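Dihydroorotase (Saccharomyces cerevisiae S288C, PDB 6L0A) catalyses the zinc-dependent interconversion of N-carbamoyl-L-aspartate and dihydroorotate, the third step of de novo pyrimidine biosynthesis. Local coordinates at residues I177-T182 with S310-K315; C23-P28 with K342-I347. All coordinates share one frame; numbering follows the deposited sequence.

Contact 1. Residues I177-T182 with S310-K315; sequences ILEHCT and SFYEVK. With ZN (zinc ion), chain L.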
# COMPACT_ATOMS: atom_id res chain seq x y z
N ILE C 177 2.73 -3.02 26.75
CA ILE C 177 3.55 -3.23 25.57
C ILE C 177 2.90 -2.55 24.38
O ILE C 177 1.73 -2.80 24.07
CB ILE C 177 3.77 -4.72 25.26
CG1 ILE C 177 4.44 -5.43 26.44
CG2 ILE C 177 4.63 -4.86 23.99
CD1 ILE C 177 4.65 -6.91 26.22
N LEU C 178 3.66 -1.70 23.70
CA LEU C 178 3.27 -1.22 22.38
C LEU C 178 3.70 -2.30 21.39
O LEU C 178 4.87 -2.40 21.04
CB LEU C 178 3.92 0.12 22.09
CG LEU C 178 3.48 0.84 20.81
CD1 LEU C 178 1.97 1.08 20.76
CD2 LEU C 178 4.24 2.14 20.63
N GLU C 179 2.75 -3.13 20.97
CA GLU C 179 3.06 -4.27 20.13
C GLU C 179 3.47 -3.81 18.73
O GLU C 179 3.07 -2.75 18.25
CB GLU C 179 1.85 -5.20 20.03
CG GLU C 179 1.41 -5.82 21.36
CD GLU C 179 2.41 -6.85 21.88
OE1 GLU C 179 3.19 -7.36 21.06
OE2 GLU C 179 2.41 -7.15 23.10
N HIS C 180 4.28 -4.65 18.08
CA HIS C 180 4.76 -4.46 16.70
C HIS C 180 4.89 -3.00 16.27
O HIS C 180 4.15 -2.53 15.40
CB HIS C 180 3.85 -5.22 15.71
CG HIS C 180 2.38 -5.11 15.98
ND1 HIS C 180 1.73 -3.91 16.16
CD2 HIS C 180 1.42 -6.07 16.05
CE1 HIS C 180 0.44 -4.13 16.36
NE2 HIS C 180 0.23 -5.44 16.30
N CYS C 181 5.85 -2.28 16.87
CA CYS C 181 6.10 -0.90 16.47
C CYS C 181 6.55 -0.83 15.03
O CYS C 181 7.33 -1.68 14.55
CB CYS C 181 7.17 -0.25 17.35
SG CYS C 181 6.60 0.16 19.00
N THR C 182 6.11 0.22 14.33
CA THR C 182 6.48 0.36 12.93
C THR C 182 7.05 1.71 12.56
O THR C 182 7.45 1.88 11.41
CB THR C 182 5.26 0.09 12.04
OG1 THR C 182 4.22 1.00 12.39
CG2 THR C 182 4.80 -1.33 12.21
N SER C 310 12.28 -11.78 30.86
CA SER C 310 12.34 -10.88 32.01
C SER C 310 11.06 -10.05 32.16
O SER C 310 10.53 -9.91 33.27
CB SER C 310 13.57 -9.97 31.89
OG SER C 310 13.55 -8.92 32.85
N PHE C 311 10.56 -9.50 31.05
CA PHE C 311 9.38 -8.63 31.12
C PHE C 311 8.14 -9.40 31.53
O PHE C 311 7.32 -8.91 32.32
CB PHE C 311 9.16 -7.94 29.76
CG PHE C 311 8.12 -6.85 29.79
CD1 PHE C 311 8.46 -5.56 30.15
CD2 PHE C 311 6.81 -7.12 29.45
CE1 PHE C 311 7.51 -4.55 30.18
CE2 PHE C 311 5.86 -6.12 29.48
CZ PHE C 311 6.21 -4.83 29.84
N TYR C 312 7.95 -10.60 30.97
CA TYR C 312 6.79 -11.41 31.32
C TYR C 312 7.04 -12.22 32.59
O TYR C 312 6.13 -12.93 33.03
CB TYR C 312 6.42 -12.34 30.17
CG TYR C 312 5.55 -11.68 29.10
CD1 TYR C 312 6.12 -10.98 28.04
CD2 TYR C 312 4.17 -11.77 29.17
CE1 TYR C 312 5.30 -10.37 27.07
CE2 TYR C 312 3.36 -11.18 28.22
CZ TYR C 312 3.93 -10.48 27.17
OH TYR C 312 3.10 -9.90 26.24
N GLU C 313 8.24 -12.12 33.15
CA GLU C 313 8.64 -12.81 34.37
C GLU C 313 8.33 -14.30 34.28
O GLU C 313 7.65 -14.88 35.13
CB GLU C 313 8.00 -12.17 35.60
CG GLU C 313 8.39 -10.69 35.71
CD GLU C 313 7.69 -9.95 36.86
OE1 GLU C 313 7.91 -10.32 38.02
OE2 GLU C 313 6.93 -9.01 36.57
N VAL C 314 8.84 -14.92 33.21
CA VAL C 314 8.67 -16.34 32.96
C VAL C 314 9.61 -17.10 33.89
O VAL C 314 10.81 -16.80 33.95
CB VAL C 314 8.97 -16.67 31.49
CG1 VAL C 314 8.68 -18.15 31.20
CG2 VAL C 314 8.14 -15.78 30.56
N LYS C 315 9.08 -18.08 34.60
CA LYS C 315 9.84 -18.87 35.55
C LYS C 315 10.11 -20.26 34.98
O LYS C 315 9.33 -20.79 34.19
CB LYS C 315 9.10 -19.00 36.89
CG LYS C 315 8.62 -17.68 37.47
CD LYS C 315 9.78 -16.72 37.72
CE LYS C 315 9.30 -15.45 38.42
NZ LYS C 315 10.40 -14.45 38.61
ZN ZN L . -1.58 -6.22 15.46
O HOH W 1 4.06 -9.16 23.93
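In the TIM-barrel core of this amidohydrolase, strand 175-178 meets the end of helix 300-312 where Ile177 packs on the rings of Phe311 and Tyr312. Ile177 CG1 lies 3.4 Å from Phe311 CE2, and the two side chains run past each other in opposite directions. CG1 sits beside the backbone N (chi1 -59°) and the chain is extended, which carries CD1 on to the second ring. There Ile177 CD1 approaches Tyr312 CE1 to 3.6 Å, the side chains crossing at about a right angle. An alanine in place of Phe311 takes the ring away, which would probably leave a gap beside Ile177 CG1 between strand and helix.

One water links the polar ends. The water O donates to Glu179 OE2 at 2.7 Å. The same water O accepts from Tyr312 OH at 2.6 Å, lying in the tyrosine ring plane. Asn135 ND2 is hydrogen-bonded to both side-chain oxygens, and Glu179 OE1 to Thr208 and to the zinc ligand His14. Next along the chain, His180 NE2 binds zinc at 2.1 Å, sharing the metal with His137. Glu179 CB covers one face of the His180 ring. A Schellman motif with Glu313 at C-prime ends the helix. Around the contact, strands 133-136 and 205-209 flank strand 175-178 and also touch Phe311, while Leu178 packs on helix 184-193.

Contact 2. Residues C23-P28 with K342-I347; sequences CELVTP and KDISII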
# COMPACT_ATOMS: atom_id res chain seq x y z
N CYS C 23 -4.84 -24.16 12.88
CA CYS C 23 -4.13 -24.31 14.14
C CYS C 23 -3.30 -25.59 14.17
O CYS C 23 -2.18 -25.59 14.70
CB CYS C 23 -5.14 -24.32 15.29
SG CYS C 23 -4.41 -24.30 16.94
N GLU C 24 -3.83 -26.68 13.64
CA GLU C 24 -3.07 -27.92 13.59
C GLU C 24 -1.84 -27.78 12.70
O GLU C 24 -0.80 -28.38 12.99
CB GLU C 24 -3.97 -29.05 13.08
CG GLU C 24 -5.19 -29.26 13.96
CD GLU C 24 -5.99 -30.49 13.57
OE1 GLU C 24 -5.61 -31.16 12.58
OE2 GLU C 24 -7.00 -30.78 14.25
N LEU C 25 -1.94 -26.99 11.64
CA LEU C 25 -0.79 -26.77 10.78
C LEU C 25 0.27 -25.93 11.47
O LEU C 25 1.46 -26.26 11.45
CB LEU C 25 -1.24 -26.11 9.47
CG LEU C 25 -0.21 -25.65 8.44
CD1 LEU C 25 0.77 -26.75 8.06
CD2 LEU C 25 -0.93 -25.13 7.21
N VAL C 26 -0.15 -24.84 12.12
CA VAL C 26 0.78 -23.78 12.48
C VAL C 26 1.38 -23.96 13.87
O VAL C 26 2.53 -23.58 14.09
CB VAL C 26 0.06 -22.43 12.35
CG1 VAL C 26 0.85 -21.32 13.03
CG2 VAL C 26 -0.16 -22.12 10.87
N THR C 27 0.62 -24.51 14.81
CA THR C 27 1.12 -24.61 16.18
C THR C 27 2.42 -25.40 16.30
O THR C 27 3.32 -24.95 17.03
CB THR C 27 0.03 -25.19 17.10
OG1 THR C 27 -1.12 -24.35 17.05
CG2 THR C 27 0.53 -25.26 18.55
N PRO C 28 2.61 -26.52 15.59
CA PRO C 28 3.93 -27.17 15.62
C PRO C 28 5.04 -26.31 15.04
O PRO C 28 6.21 -26.52 15.38
CB PRO C 28 3.72 -28.45 14.79
CG PRO C 28 2.25 -28.71 14.83
CD PRO C 28 1.63 -27.32 14.83
N LYS C 342 -3.90 -30.67 2.74
CA LYS C 342 -5.34 -30.76 2.54
C LYS C 342 -5.83 -29.48 1.87
O LYS C 342 -5.56 -29.27 0.68
CB LYS C 342 -6.05 -31.03 3.87
CG LYS C 342 -5.68 -32.40 4.45
CD LYS C 342 -6.18 -32.58 5.87
CE LYS C 342 -5.04 -32.48 6.87
NZ LYS C 342 -4.46 -33.81 7.22
N ASP C 343 -6.53 -28.61 2.60
CA ASP C 343 -7.13 -27.43 1.99
C ASP C 343 -6.39 -26.13 2.27
O ASP C 343 -6.88 -25.07 1.86
CB ASP C 343 -8.59 -27.29 2.45
CG ASP C 343 -9.47 -28.41 1.93
OD1 ASP C 343 -8.97 -29.27 1.18
OD2 ASP C 343 -10.68 -28.42 2.28
N ILE C 344 -5.24 -26.16 2.94
CA ILE C 344 -4.60 -24.93 3.42
C ILE C 344 -3.22 -24.80 2.81
O ILE C 344 -2.37 -25.68 2.97
CB ILE C 344 -4.53 -24.88 4.96
CG1 ILE C 344 -5.94 -24.86 5.55
CG2 ILE C 344 -3.72 -23.67 5.42
CD1 ILE C 344 -5.98 -24.88 7.08
N SER C 345 -2.98 -23.68 2.12
CA SER C 345 -1.66 -23.26 1.70
C SER C 345 -1.40 -21.84 2.20
O SER C 345 -2.26 -20.97 2.03
CB SER C 345 -1.51 -23.30 0.17
OG SER C 345 -1.85 -24.58 -0.32
N ILE C 346 -0.24 -21.62 2.80
CA ILE C 346 0.17 -20.31 3.29
C ILE C 346 1.43 -19.91 2.55
O ILE C 346 2.35 -20.71 2.38
CB ILE C 346 0.44 -20.32 4.80
CG1 ILE C 346 -0.78 -20.77 5.58
CG2 ILE C 346 0.93 -18.94 5.28
CD1 ILE C 346 -0.40 -21.36 6.94
N ILE C 347 1.50 -18.65 2.13
CA ILE C 347 2.71 -18.07 1.55
C ILE C 347 3.55 -17.54 2.71
O ILE C 347 3.13 -16.57 3.37
CB ILE C 347 2.39 -16.98 0.53
CG1 ILE C 347 1.26 -17.42 -0.40
CG2 ILE C 347 3.63 -16.64 -0.26
CD1 ILE C 347 1.64 -18.61 -1.29
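Leu25 of helix 20-32 packs on Ile344 and Ile346, an apolar contact without a hydrogen bond across it. It joins the helix after strand 11-15, which carries the zinc ligand His14, to a late two-stranded sheet. Leu25 CB points toward segment 342-347. CG stands anti to the backbone N (chi1 174°), and chi2 of 53° leaves CD2 as the branch that continues the extended chain. Of this side chain, CD2 makes the close contacts across the segments. Leu25 CD2 lies 3.6 Å from Ile344 CG2, where the two side chains lie side by side and point opposite ways. Leu25 CD2 also meets Ile346 CD1 tip to tip at 3.8 Å. Val26 adds a looser touch, its CG2 lying 4.0 Å from Ile346 CD1, with the side chains crossing at about a right angle.

Within the helix, Cys23 O accepts from Thr27 N and Thr27 OG1, one from each face of the carbonyl plane. The bond from Thr27 OG1 to Cys23 O is 2.9 Å long. The helix kinks at Pro28. Ile346 is backbone hydrogen-bonded to Ile338 in the antiparallel pair 338-339 and 345-346. Met22 also packs on Ile344 and Ile346, while helix 51-64 packs on Cys23 and Thr27.

Overall arrangement
Contact 1 lies deep, its centre about 8 Å from that of the chain, against about 19 Å for the centre of contact 2. Their centres are 26 Å apart and they do not touch. They share no helix or strand, although contact 1 is nested in the loop that contact 2 closes. Contact 1 is fully buried and joins a helix to a barrel strand, with aromatic rings, a bridging water and polar groups that lead to the zinc site. Contact 2 is aliphatic and peripheral, mostly buried but with Ile344 partly exposed. It joins a helix to a short strand and the loop residue Ile344 just before it. Ile347, just past strand 345-346, packs on Tyr270 of the second subunit.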